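Local coordinates for protein nicastrin (Dictyostelium purpureum, PDB 4R12) that probably serves as an essential, putatively substrate-recruiting subunit of gamma-secretase, the complex that cleaves membrane proteins such as Notch receptors within the membrane, at residues T243-I248 and H506-S511; Q332-K335 and Y340-Y343; E379-S384 and T401-K406; I455-P460 and I466-I471. One frame throughout, in Å; residues are numbered along the deposited sequence.

Contact 1: residues T243-I248 and H506-S511; sequences TLLSVI and HRLLYS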
loop_
_atom_site.group_PDB
_atom_site.type_symbol
_atom_site.label_atom_id
_atom_site.label_comp_id
_atom_site.label_asym_id
_atom_site.label_seq_id
_atom_site.Cartn_x
_atom_site.Cartn_y
_atom_site.Cartn_z
ATOM N N THR A 243 -10.388 2.100 8.497
ATOM C CA THR A 243 -11.015 3.235 9.166
ATOM C C THR A 243 -11.884 4.028 8.208
ATOM O O THR A 243 -13.077 4.233 8.462
ATOM C CB THR A 243 -9.951 4.180 9.774
ATOM O OG1 THR A 243 -9.198 3.485 10.776
ATOM C CG2 THR A 243 -10.631 5.405 10.411
ATOM N N LEU A 244 -11.299 4.474 7.097
ATOM C CA LEU A 244 -12.046 5.337 6.175
ATOM C C LEU A 244 -13.209 4.603 5.499
ATOM O O LEU A 244 -14.296 5.172 5.338
ATOM C CB LEU A 244 -11.121 5.931 5.121
ATOM C CG LEU A 244 -11.790 7.023 4.282
ATOM C CD1 LEU A 244 -12.403 8.099 5.204
ATOM C CD2 LEU A 244 -10.765 7.651 3.330
ATOM N N LEU A 245 -13.012 3.344 5.119
ATOM C CA LEU A 245 -14.146 2.574 4.605
ATOM C C LEU A 245 -15.243 2.434 5.667
ATOM O O LEU A 245 -16.432 2.488 5.335
ATOM C CB LEU A 245 -13.713 1.180 4.097
ATOM C CG LEU A 245 -12.889 1.215 2.800
ATOM C CD1 LEU A 245 -12.216 -0.146 2.549
ATOM C CD2 LEU A 245 -13.777 1.586 1.602
ATOM N N SER A 246 -14.854 2.270 6.931
ATOM C CA SER A 246 -15.833 2.101 8.007
ATOM C C SER A 246 -16.536 3.435 8.327
ATOM O O SER A 246 -17.726 3.462 8.662
ATOM C CB SER A 246 -15.169 1.520 9.259
ATOM O OG SER A 246 -14.579 0.256 8.960
ATOM N N VAL A 247 -15.800 4.532 8.198
ATOM C CA VAL A 247 -16.376 5.870 8.267
ATOM C C VAL A 247 -17.437 6.057 7.174
ATOM O O VAL A 247 -18.536 6.536 7.429
ATOM C CB VAL A 247 -15.276 6.955 8.123
ATOM C CG1 VAL A 247 -15.885 8.312 7.749
ATOM C CG2 VAL A 247 -14.463 7.073 9.421
ATOM N N ILE A 248 -17.086 5.675 5.949
ATOM C CA ILE A 248 -17.983 5.787 4.795
ATOM C C ILE A 248 -19.223 4.907 5.011
ATOM O O ILE A 248 -20.367 5.350 4.829
ATOM C CB ILE A 248 -17.240 5.408 3.495
ATOM C CG1 ILE A 248 -16.175 6.471 3.194
ATOM C CG2 ILE A 248 -18.202 5.310 2.323
ATOM C CD1 ILE A 248 -15.195 6.096 2.129
ATOM N N HIS A 506 -12.294 -1.224 -4.601
ATOM C CA HIS A 506 -13.179 -0.586 -5.582
ATOM C C HIS A 506 -14.636 -1.089 -5.473
ATOM O O HIS A 506 -15.569 -0.299 -5.351
ATOM C CB HIS A 506 -12.641 -0.831 -6.998
ATOM C CG HIS A 506 -13.530 -0.316 -8.087
ATOM N ND1 HIS A 506 -13.719 -0.997 -9.269
ATOM C CD2 HIS A 506 -14.257 0.824 -8.189
ATOM C CE1 HIS A 506 -14.538 -0.306 -10.049
ATOM N NE2 HIS A 506 -14.878 0.800 -9.415
ATOM N N ARG A 507 -14.823 -2.395 -5.526
ATOM C CA ARG A 507 -16.183 -2.944 -5.532
ATOM C C ARG A 507 -16.898 -2.712 -4.195
ATOM O O ARG A 507 -18.118 -2.485 -4.162
ATOM C CB ARG A 507 -16.156 -4.429 -5.861
ATOM C CG ARG A 507 -15.550 -4.803 -7.213
ATOM C CD ARG A 507 -16.571 -4.865 -8.331
ATOM N NE ARG A 507 -17.623 -5.855 -8.088
ATOM C CZ ARG A 507 -18.700 -5.986 -8.857
ATOM N NH1 ARG A 507 -18.853 -5.186 -9.905
ATOM N NH2 ARG A 507 -19.626 -6.907 -8.583
ATOM N N LEU A 508 -16.147 -2.752 -3.099
ATOM C CA LEU A 508 -16.726 -2.500 -1.785
ATOM C C LEU A 508 -17.124 -1.022 -1.621
ATOM O O LEU A 508 -18.239 -0.721 -1.195
ATOM C CB LEU A 508 -15.744 -2.927 -0.682
ATOM C CG LEU A 508 -16.201 -2.697 0.757
ATOM C CD1 LEU A 508 -17.481 -3.519 1.063
ATOM C CD2 LEU A 508 -15.066 -3.026 1.747
ATOM N N LEU A 509 -16.224 -0.109 -1.982
ATOM C CA LEU A 509 -16.500 1.331 -1.899
ATOM C C LEU A 509 -17.681 1.704 -2.798
ATOM O O LEU A 509 -18.558 2.464 -2.397
ATOM C CB LEU A 509 -15.265 2.153 -2.300
ATOM C CG LEU A 509 -15.371 3.687 -2.272
ATOM C CD1 LEU A 509 -15.778 4.166 -0.889
ATOM C CD2 LEU A 509 -14.055 4.337 -2.673
ATOM N N TYR A 510 -17.666 1.181 -4.021
ATOM C CA TYR A 510 -18.754 1.400 -4.974
ATOM C C TYR A 510 -20.092 0.981 -4.350
ATOM O O TYR A 510 -21.074 1.721 -4.396
ATOM C CB TYR A 510 -18.487 0.618 -6.268
ATOM C CG TYR A 510 -19.427 0.938 -7.417
ATOM C CD1 TYR A 510 -20.717 0.398 -7.470
ATOM C CD2 TYR A 510 -19.024 1.777 -8.459
ATOM C CE1 TYR A 510 -21.577 0.697 -8.522
ATOM C CE2 TYR A 510 -19.879 2.081 -9.515
ATOM C CZ TYR A 510 -21.151 1.536 -9.542
ATOM O OH TYR A 510 -22.002 1.831 -10.585
ATOM N N SER A 511 -20.116 -0.202 -3.745
ATOM C CA SER A 511 -21.338 -0.727 -3.157
ATOM C C SER A 511 -21.823 0.094 -1.955
ATOM O O SER A 511 -23.014 0.395 -1.850
ATOM C CB SER A 511 -21.131 -2.191 -2.739
ATOM O OG SER A 511 -22.292 -2.684 -2.105
#

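Contact 2: residues Q332-K335 and Y340-Y343; sequences QLDK and YSLY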
loop_
_atom_site.group_PDB
_atom_site.type_symbol
_atom_site.label_atom_id
_atom_site.label_comp_id
_atom_site.label_asym_id
_atom_site.label_seq_id
_atom_site.Cartn_x
_atom_site.Cartn_y
_atom_site.Cartn_z
ATOM N N GLN A 332 -0.504 6.951 20.584
ATOM C CA GLN A 332 0.366 6.854 21.762
ATOM C C GLN A 332 -0.365 7.127 23.068
ATOM O O GLN A 332 -1.027 8.151 23.202
ATOM C CB GLN A 332 1.515 7.860 21.646
ATOM C CG GLN A 332 2.393 7.661 20.446
ATOM C CD GLN A 332 3.140 6.352 20.517
ATOM O OE1 GLN A 332 4.207 6.261 21.134
ATOM N NE2 GLN A 332 2.582 5.324 19.891
ATOM N N LEU A 333 -0.216 6.236 24.038
ATOM C CA LEU A 333 -0.835 6.432 25.341
ATOM C C LEU A 333 -0.264 7.653 26.070
ATOM O O LEU A 333 0.945 7.781 26.238
ATOM C CB LEU A 333 -0.656 5.184 26.194
ATOM C CG LEU A 333 -1.276 5.238 27.586
ATOM C CD1 LEU A 333 -2.765 5.552 27.513
ATOM C CD2 LEU A 333 -1.031 3.906 28.279
ATOM N N ASP A 334 -1.144 8.558 26.481
ATOM C CA ASP A 334 -0.746 9.695 27.322
ATOM C C ASP A 334 -1.115 9.348 28.759
ATOM O O ASP A 334 -2.296 9.188 29.072
ATOM C CB ASP A 334 -1.439 10.986 26.859
ATOM C CG ASP A 334 -0.986 12.236 27.636
ATOM O OD1 ASP A 334 -0.581 12.131 28.812
ATOM O OD2 ASP A 334 -1.052 13.341 27.062
ATOM N N LYS A 335 -0.114 9.222 29.628
ATOM C CA LYS A 335 -0.365 8.804 31.012
ATOM C C LYS A 335 -1.177 9.835 31.795
ATOM O O LYS A 335 -1.906 9.480 32.719
ATOM C CB LYS A 335 0.952 8.515 31.743
ATOM C CG LYS A 335 1.455 7.080 31.574
ATOM C CD LYS A 335 2.282 6.625 32.782
ATOM C CE LYS A 335 3.771 6.543 32.458
ATOM N NZ LYS A 335 4.578 6.129 33.646
ATOM N N TYR A 340 -5.183 7.987 24.201
ATOM C CA TYR A 340 -4.194 7.770 23.150
ATOM C C TYR A 340 -4.137 8.988 22.235
ATOM O O TYR A 340 -5.182 9.507 21.833
ATOM C CB TYR A 340 -4.538 6.515 22.339
ATOM C CG TYR A 340 -4.497 5.241 23.141
ATOM C CD1 TYR A 340 -3.299 4.576 23.368
ATOM C CD2 TYR A 340 -5.659 4.701 23.676
ATOM C CE1 TYR A 340 -3.255 3.413 24.102
ATOM C CE2 TYR A 340 -5.626 3.525 24.411
ATOM C CZ TYR A 340 -4.423 2.888 24.623
ATOM O OH TYR A 340 -4.386 1.724 25.356
ATOM N N SER A 341 -2.930 9.435 21.890
ATOM C CA SER A 341 -2.773 10.657 21.101
ATOM C C SER A 341 -2.644 10.407 19.617
ATOM O O SER A 341 -1.834 9.578 19.189
ATOM C CB SER A 341 -1.535 11.436 21.559
ATOM O OG SER A 341 -1.568 11.687 22.947
ATOM N N LEU A 342 -3.432 11.142 18.832
ATOM C CA LEU A 342 -3.162 11.289 17.408
ATOM C C LEU A 342 -2.687 12.706 17.192
ATOM O O LEU A 342 -3.068 13.608 17.933
ATOM C CB LEU A 342 -4.401 10.990 16.551
ATOM C CG LEU A 342 -4.846 9.527 16.517
ATOM C CD1 LEU A 342 -6.175 9.379 15.729
ATOM C CD2 LEU A 342 -3.759 8.607 15.919
ATOM N N TYR A 343 -1.869 12.902 16.169
ATOM C CA TYR A 343 -1.187 14.173 15.964
ATOM C C TYR A 343 -1.674 14.847 14.696
ATOM O O TYR A 343 -1.904 14.200 13.683
ATOM C CB TYR A 343 0.326 13.954 15.926
ATOM C CG TYR A 343 0.864 13.607 17.290
ATOM C CD1 TYR A 343 0.896 12.288 17.736
ATOM C CD2 TYR A 343 1.298 14.606 18.157
ATOM C CE1 TYR A 343 1.369 11.973 19.012
ATOM C CE2 TYR A 343 1.766 14.306 19.420
ATOM C CZ TYR A 343 1.803 12.990 19.840
ATOM O OH TYR A 343 2.280 12.707 21.100
HETATM O O HOH W 1 0.750 10.761 23.809
#

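Contact 3: residues E379-S384 and T401-K406; sequences ELPPSS and TDHDYK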
loop_
_atom_site.group_PDB
_atom_site.type_symbol
_atom_site.label_atom_id
_atom_site.label_comp_id
_atom_site.label_asym_id
_atom_site.label_seq_id
_atom_site.Cartn_x
_atom_site.Cartn_y
_atom_site.Cartn_z
ATOM N N GLU A 379 7.983 20.795 9.342
ATOM C CA GLU A 379 7.779 20.198 8.029
ATOM C C GLU A 379 6.699 19.127 8.146
ATOM O O GLU A 379 6.675 18.386 9.128
ATOM C CB GLU A 379 9.071 19.577 7.484
ATOM C CG GLU A 379 10.226 20.545 7.274
ATOM C CD GLU A 379 11.435 19.863 6.641
ATOM O OE1 GLU A 379 11.336 18.661 6.298
ATOM O OE2 GLU A 379 12.485 20.520 6.489
ATOM N N LEU A 380 5.794 19.061 7.175
ATOM C CA LEU A 380 4.867 17.934 7.101
ATOM C C LEU A 380 5.639 16.627 6.924
ATOM O O LEU A 380 6.711 16.621 6.327
ATOM C CB LEU A 380 3.891 18.096 5.936
ATOM C CG LEU A 380 2.741 19.096 6.000
ATOM C CD1 LEU A 380 1.855 18.815 4.818
ATOM C CD2 LEU A 380 1.938 18.971 7.300
ATOM N N PRO A 381 5.104 15.519 7.460
ATOM C CA PRO A 381 5.691 14.199 7.203
ATOM C C PRO A 381 5.355 13.762 5.786
ATOM O O PRO A 381 4.488 14.383 5.179
ATOM C CB PRO A 381 5.000 13.301 8.233
ATOM C CG PRO A 381 3.652 13.934 8.429
ATOM C CD PRO A 381 3.900 15.440 8.305
ATOM N N PRO A 382 6.041 12.732 5.262
ATOM C CA PRO A 382 5.687 12.227 3.932
ATOM C C PRO A 382 4.198 11.927 3.847
ATOM O O PRO A 382 3.689 11.143 4.647
ATOM C CB PRO A 382 6.505 10.935 3.807
ATOM C CG PRO A 382 7.613 11.077 4.770
ATOM C CD PRO A 382 7.106 11.937 5.898
ATOM N N SER A 383 3.506 12.573 2.918
ATOM C CA SER A 383 2.057 12.457 2.842
ATOM C C SER A 383 1.556 12.864 1.471
ATOM O O SER A 383 2.192 13.665 0.779
ATOM C CB SER A 383 1.384 13.326 3.911
ATOM O OG SER A 383 1.811 14.672 3.801
ATOM N N SER A 384 0.412 12.306 1.097
ATOM C CA SER A 384 -0.222 12.575 -0.186
ATOM C C SER A 384 -0.666 14.024 -0.328
ATOM O O SER A 384 -0.827 14.524 -1.453
ATOM C CB SER A 384 -1.422 11.641 -0.374
ATOM O OG SER A 384 -0.969 10.304 -0.506
ATOM N N THR A 401 -1.873 11.755 12.002
ATOM C CA THR A 401 -0.946 10.638 12.189
ATOM C C THR A 401 -0.880 10.225 13.648
ATOM O O THR A 401 -1.473 10.874 14.515
ATOM C CB THR A 401 0.515 10.993 11.740
ATOM O OG1 THR A 401 1.180 11.705 12.794
ATOM C CG2 THR A 401 0.532 11.841 10.472
ATOM N N ASP A 402 -0.126 9.164 13.921
ATOM C CA ASP A 402 0.062 8.691 15.288
ATOM C C ASP A 402 1.434 9.061 15.851
ATOM O O ASP A 402 1.909 8.439 16.811
ATOM C CB ASP A 402 -0.144 7.176 15.381
ATOM C CG ASP A 402 0.735 6.400 14.429
ATOM O OD1 ASP A 402 1.729 6.971 13.911
ATOM O OD2 ASP A 402 0.410 5.212 14.190
ATOM N N HIS A 403 2.067 10.074 15.267
ATOM C CA HIS A 403 3.385 10.491 15.735
ATOM C C HIS A 403 3.582 12.000 15.622
ATOM O O HIS A 403 3.077 12.648 14.697
ATOM C CB HIS A 403 4.481 9.778 14.932
ATOM C CG HIS A 403 4.377 10.012 13.454
ATOM N ND1 HIS A 403 5.150 10.942 12.785
ATOM C CD2 HIS A 403 3.554 9.475 12.525
ATOM C CE1 HIS A 403 4.819 10.948 11.506
ATOM N NE2 HIS A 403 3.850 10.069 11.321
ATOM N N ASP A 404 4.347 12.550 16.556
ATOM C CA ASP A 404 4.758 13.948 16.472
ATOM C C ASP A 404 5.888 14.054 15.449
ATOM O O ASP A 404 5.709 14.617 14.359
ATOM C CB ASP A 404 5.190 14.470 17.844
ATOM C CG ASP A 404 5.868 15.845 17.771
ATOM O OD1 ASP A 404 5.602 16.594 16.802
ATOM O OD2 ASP A 404 6.657 16.168 18.678
ATOM N N TYR A 405 7.048 13.505 15.789
ATOM C CA TYR A 405 8.161 13.457 14.839
ATOM C C TYR A 405 8.411 12.001 14.388
ATOM O O TYR A 405 7.735 11.510 13.479
ATOM C CB TYR A 405 9.418 14.095 15.467
ATOM C CG TYR A 405 10.644 14.146 14.569
ATOM C CD1 TYR A 405 10.550 13.923 13.202
ATOM C CD2 TYR A 405 11.907 14.408 15.103
ATOM C CE1 TYR A 405 11.674 13.955 12.383
ATOM C CE2 TYR A 405 13.042 14.445 14.291
ATOM C CZ TYR A 405 12.914 14.213 12.932
ATOM O OH TYR A 405 14.022 14.241 12.120
ATOM N N LYS A 406 9.378 11.325 15.010
ATOM C CA LYS A 406 9.712 9.927 14.690
ATOM C C LYS A 406 8.461 9.029 14.618
ATOM O O LYS A 406 7.612 9.063 15.509
ATOM C CB LYS A 406 10.701 9.386 15.742
ATOM C CG LYS A 406 10.908 7.881 15.752
ATOM C CD LYS A 406 11.929 7.452 16.843
ATOM C CE LYS A 406 12.258 5.950 16.726
ATOM N NZ LYS A 406 13.621 5.613 17.234
#

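Contact 4: residues I455-P460 and I466-I471; sequences INILYP and ITCFNI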
loop_
_atom_site.group_PDB
_atom_site.type_symbol
_atom_site.label_atom_id
_atom_site.label_comp_id
_atom_site.label_asym_id
_atom_site.label_seq_id
_atom_site.Cartn_x
_atom_site.Cartn_y
_atom_site.Cartn_z
ATOM N N ILE A 455 -17.178 -2.999 10.685
ATOM C CA ILE A 455 -15.828 -2.834 11.258
ATOM C C ILE A 455 -15.233 -4.202 11.629
ATOM O O ILE A 455 -14.091 -4.528 11.271
ATOM C CB ILE A 455 -15.855 -1.889 12.528
ATOM C CG1 ILE A 455 -16.152 -0.437 12.119
ATOM C CG2 ILE A 455 -14.537 -1.960 13.301
ATOM C CD1 ILE A 455 -16.561 0.494 13.300
ATOM N N ASN A 456 -16.025 -5.021 12.303
ATOM C CA ASN A 456 -15.536 -6.305 12.805
ATOM C C ASN A 456 -15.236 -7.319 11.701
ATOM O O ASN A 456 -14.468 -8.261 11.903
ATOM C CB ASN A 456 -16.538 -6.897 13.793
ATOM C CG ASN A 456 -16.657 -6.073 15.060
ATOM O OD1 ASN A 456 -15.764 -5.292 15.387
ATOM N ND2 ASN A 456 -17.766 -6.241 15.778
ATOM N N ILE A 457 -15.841 -7.135 10.542
ATOM C CA ILE A 457 -15.509 -7.964 9.384
ATOM C C ILE A 457 -14.284 -7.416 8.649
ATOM O O ILE A 457 -13.335 -8.163 8.338
ATOM C CB ILE A 457 -16.693 -8.050 8.399
ATOM C CG1 ILE A 457 -17.813 -8.914 8.991
ATOM C CG2 ILE A 457 -16.238 -8.635 7.049
ATOM C CD1 ILE A 457 -19.115 -8.754 8.239
ATOM N N LEU A 458 -14.293 -6.110 8.390
ATOM C CA LEU A 458 -13.267 -5.517 7.529
ATOM C C LEU A 458 -11.891 -5.450 8.192
ATOM O O LEU A 458 -10.871 -5.629 7.523
ATOM C CB LEU A 458 -13.681 -4.116 7.084
ATOM C CG LEU A 458 -12.752 -3.538 6.009
ATOM C CD1 LEU A 458 -12.796 -4.372 4.769
ATOM C CD2 LEU A 458 -13.127 -2.102 5.665
ATOM N N TYR A 459 -11.850 -5.190 9.498
ATOM C CA TYR A 459 -10.564 -5.007 10.173
ATOM C C TYR A 459 -9.661 -6.258 10.070
ATOM O O TYR A 459 -8.540 -6.163 9.545
ATOM C CB TYR A 459 -10.794 -4.599 11.629
ATOM C CG TYR A 459 -9.531 -4.429 12.421
ATOM C CD1 TYR A 459 -8.627 -3.416 12.116
ATOM C CD2 TYR A 459 -9.244 -5.266 13.483
ATOM C CE1 TYR A 459 -7.451 -3.244 12.866
ATOM C CE2 TYR A 459 -8.078 -5.104 14.233
ATOM C CZ TYR A 459 -7.193 -4.090 13.917
ATOM O OH TYR A 459 -6.041 -3.943 14.668
ATOM N N PRO A 460 -10.146 -7.437 10.512
ATOM C CA PRO A 460 -9.305 -8.621 10.282
ATOM C C PRO A 460 -9.124 -8.949 8.804
ATOM O O PRO A 460 -8.081 -9.510 8.443
ATOM C CB PRO A 460 -10.066 -9.764 10.985
ATOM C CG PRO A 460 -11.349 -9.222 11.420
ATOM C CD PRO A 460 -11.458 -7.779 11.100
ATOM N N ILE A 466 -7.568 -11.918 4.086
ATOM C CA ILE A 466 -8.418 -11.116 3.216
ATOM C C ILE A 466 -9.514 -11.981 2.545
ATOM O O ILE A 466 -9.614 -12.091 1.327
ATOM C CB ILE A 466 -7.543 -10.346 2.186
ATOM C CG1 ILE A 466 -8.375 -9.315 1.417
ATOM C CG2 ILE A 466 -6.738 -11.304 1.284
ATOM C CD1 ILE A 466 -7.556 -8.199 0.803
ATOM N N THR A 467 -10.370 -12.554 3.379
ATOM C CA THR A 467 -11.409 -13.462 2.905
ATOM C C THR A 467 -12.819 -12.841 2.912
ATOM O O THR A 467 -13.801 -13.511 2.581
ATOM C CB THR A 467 -11.398 -14.737 3.758
ATOM O OG1 THR A 467 -11.549 -14.376 5.141
ATOM C CG2 THR A 467 -10.058 -15.490 3.570
ATOM N N CYS A 468 -12.917 -11.567 3.283
ATOM C CA CYS A 468 -14.221 -10.915 3.453
ATOM C C CYS A 468 -14.808 -10.418 2.135
ATOM O O CYS A 468 -14.082 -10.149 1.182
ATOM C CB CYS A 468 -14.112 -9.738 4.421
ATOM S SG CYS A 468 -13.195 -8.300 3.761
ATOM N N PHE A 469 -16.136 -10.322 2.098
ATOM C CA PHE A 469 -16.885 -9.722 0.991
ATOM C C PHE A 469 -16.572 -10.309 -0.369
ATOM O O PHE A 469 -16.662 -9.625 -1.388
ATOM C CB PHE A 469 -16.652 -8.212 0.952
ATOM C CG PHE A 469 -17.155 -7.517 2.171
ATOM C CD1 PHE A 469 -18.487 -7.638 2.544
ATOM C CD2 PHE A 469 -16.302 -6.782 2.969
ATOM C CE1 PHE A 469 -18.963 -7.014 3.684
ATOM C CE2 PHE A 469 -16.766 -6.145 4.101
ATOM C CZ PHE A 469 -18.106 -6.268 4.463
ATOM N N ASN A 470 -16.239 -11.589 -0.396
ATOM C CA ASN A 470 -15.927 -12.205 -1.671
ATOM C C ASN A 470 -17.184 -12.308 -2.544
ATOM O O ASN A 470 -17.076 -12.469 -3.754
ATOM C CB ASN A 470 -15.294 -13.578 -1.466
ATOM C CG ASN A 470 -14.715 -14.142 -2.745
ATOM O OD1 ASN A 470 -15.250 -15.089 -3.308
ATOM N ND2 ASN A 470 -13.615 -13.552 -3.215
ATOM N N ILE A 471 -18.363 -12.178 -1.923
ATOM C CA ILE A 471 -19.627 -12.145 -2.664
ATOM C C ILE A 471 -19.649 -10.986 -3.667
ATOM O O ILE A 471 -20.390 -11.027 -4.648
ATOM C CB ILE A 471 -20.849 -12.028 -1.723
ATOM C CG1 ILE A 471 -22.145 -12.379 -2.468
ATOM C CG2 ILE A 471 -20.939 -10.645 -1.087
ATOM C CD1 ILE A 471 -23.366 -12.497 -1.569
#

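Contact 1: residues T243-I248 and H506-S511
Leu509 reaches across to helix 234-252 with a single methyl, CD1, which meets both Ile248 and Leu245. The closer partner is Ile248 CD1, 3.6 Å from Leu509 CD1, while Leu245 CD2 stands 4.1 Å from that same methyl. Leu509 does not start out aimed at its neighbours: its CB leaves obliquely, and the extended first torsion (CG opposite the backbone N, chi1 -180°) carries the fork over to them. It crosses Ile248 and Leu245 at roughly right angles. Leu245 is directed toward the other helix, and a CG turned beside its own N (chi1 -71°) brings the fork into the interface, where its two methyls go to two partners: CD2 to Leu509, and Leu245 CD1 to within 4.1 Å of Leu508 CD2.

The segments run in nearly the same direction, 23° apart, but their axes come no nearer than 10.7 Å. Long branched residues bridge that separation, and only 170 Å² is buried between the segments. Phe267 of strand 262-268 touches both Leu245 and Leu509, and Leu458 of helix 452-463 also packs on Leu245, so the apolar layer continues onto that strand and that helix. With no hydrogen bond or charge across it, the contact joins two roughly parallel helices beside strand 262-268 by dispersion and the exclusion of water, and its fit probably rests on the shapes of the branched side chains.

Contact 2: residues Q332-K335 and Y340-Y343
The ring of Tyr340 carries Leu333 over one face: CD1 of Leu333 stands 4.3 Å from the ring centroid, 18° off the normal, a CH-pi contact displaced toward the rim. Leu333 CB adds a second touch, 3.8 Å from Tyr340 CE1, while the Gln332 carbonyl carbon approaches the ring obliquely. Ala331 and Leu423 also pack on this tyrosine. Its CG sits beside the backbone N (chi1 -64°), which lays the ring across the neighbouring strand. Were Tyr340 a serine, Leu333 would probably lose its aromatic platform and become freer to turn.

Leu333 and Tyr340 form the non-hydrogen-bonded pair of an antiparallel beta hairpin, next to the hydrogen-bonded pair Gln332 and Ser341. The two bonds of that pair are unequal: Ser341 N to Gln332 O is short at 2.6 Å, Gln332 N to Ser341 O longer at 3.3 Å. Gln332 O also accepts from a water at 3.2 Å, and this water is hydrogen-bonded to Ser341 OG. Chemically, the hairpin is two-sided: on one face Leu333 packs over the tyrosine ring near the surface, while on the serine side water bridges the two strands and a salt bridge from Asp334 to Lys373 joins the hairpin to strand 370-374.

Contact 3: residues E379-S384 and T401-K406
Pro381 turns its ring toward His403 and Thr401, and the contact consists of little more than these three residues. Pro381 CB meets the imidazole at its edge, close to the ring plane, 4.0 Å from His403 CE1. The neighbouring ring carbon, Pro381 CG, lies 4.3 Å from Thr401 CG2. Only 80 Å² is buried, so the loops lean on each other rather than interlock.

His403 reaches the proline because its CG sits between the backbone N and the carbonyl carbon (chi1 57°), and one hydrogen bond then holds the imidazole: ND1 donates to Tyr405 O at 2.7 Å, a bent bond whose acceptor lies 27° out of the ring plane. Two further groups lie beside the ring, Thr401 OG1 over one face and Asp402 OD1 in plane at the edge. Both loops belong to the large lobe, whose fold is akin to that of zinc exopeptidases, and the second begins where strand 397-401 ends in an ST turn: Thr401 OG1 accepts from His403 N at 3.1 Å. The same hydroxyl is hydrogen-bonded to NE2 of His345, which also bonds His403 O and packs against Pro381.

If a leucine replaced His403, Tyr405 O would probably be left without its imidazole donor and the packing beside Pro381 would be disturbed. On the proline side, Ser383 OG donates to Pro381 O at 3.0 Å, bracing the loop just beyond the buried ring.

Contact 4: residues I455-P460 and I466-I471
Ile457 presses its CG2 methyl into the notch between Cys468 and Phe469, and this is the tight part of the contact. CG2 of Ile457 lies 3.6 Å from Cys468 CB and 3.9 Å from Phe469 CE2, approaching the aromatic ring obliquely. With CG1 turned beside the backbone N (chi1 -72°), the rotamer puts this methyl opposite N, facing the loop. Fit is looser around Leu458, whose CD1 is 4.1 Å from Cys468 SG and 4.4 Å from Phe469 CE2, at the edge of the ring and near its plane.

For the two helix residues, closeness and burial do not coincide. Leu458, the more loosely apposed, is buried: it continues onto Val242 of helix 234-252, and Leu508 of helix 500-512 meets both Leu458 and Phe469. Ile457, in the tighter part, remains partly open to solvent, as does Phe469, whereas Cys468 is both closely packed and buried. Next to Ile457 the helix carries the exposed Asn456. Phe469 itself has left-handed backbone torsions (54°/32°), a turn in the chain that swings its ring back toward the helix. No hydrogen bond crosses between the segments.

Covalent chemistry completes the closure, since Cys468 is joined to Cys461, a little farther along helix 452-463. This is a disulfide-closed loop folded back on the helix it leaves, with apolar side chains packed beside the bridge.

Overall arrangement
Contacts 1 and 4 form one apolar neighbourhood, their centres 12 Å apart, and share the leucine packing between helices 234-252, 452-463 and 500-512. Contact 1 is wholly buried between helices; contact 4, partly buried, adds a disulfide to similar chemistry. Contacts 2 and 3 adjoin each other, through a probable hydrogen bond from Tyr343 N to Thr401 O, but differ in depth: the hairpin of contact 2 lies at the surface and uses water and charge, whereas contact 3 is buried and its loops are held by hydrogen bonds within themselves and to neighbouring elements such as His345. The two groups do not touch, although contacts 2, 3 and 4 all fall within the chain loop that contact 1 closes.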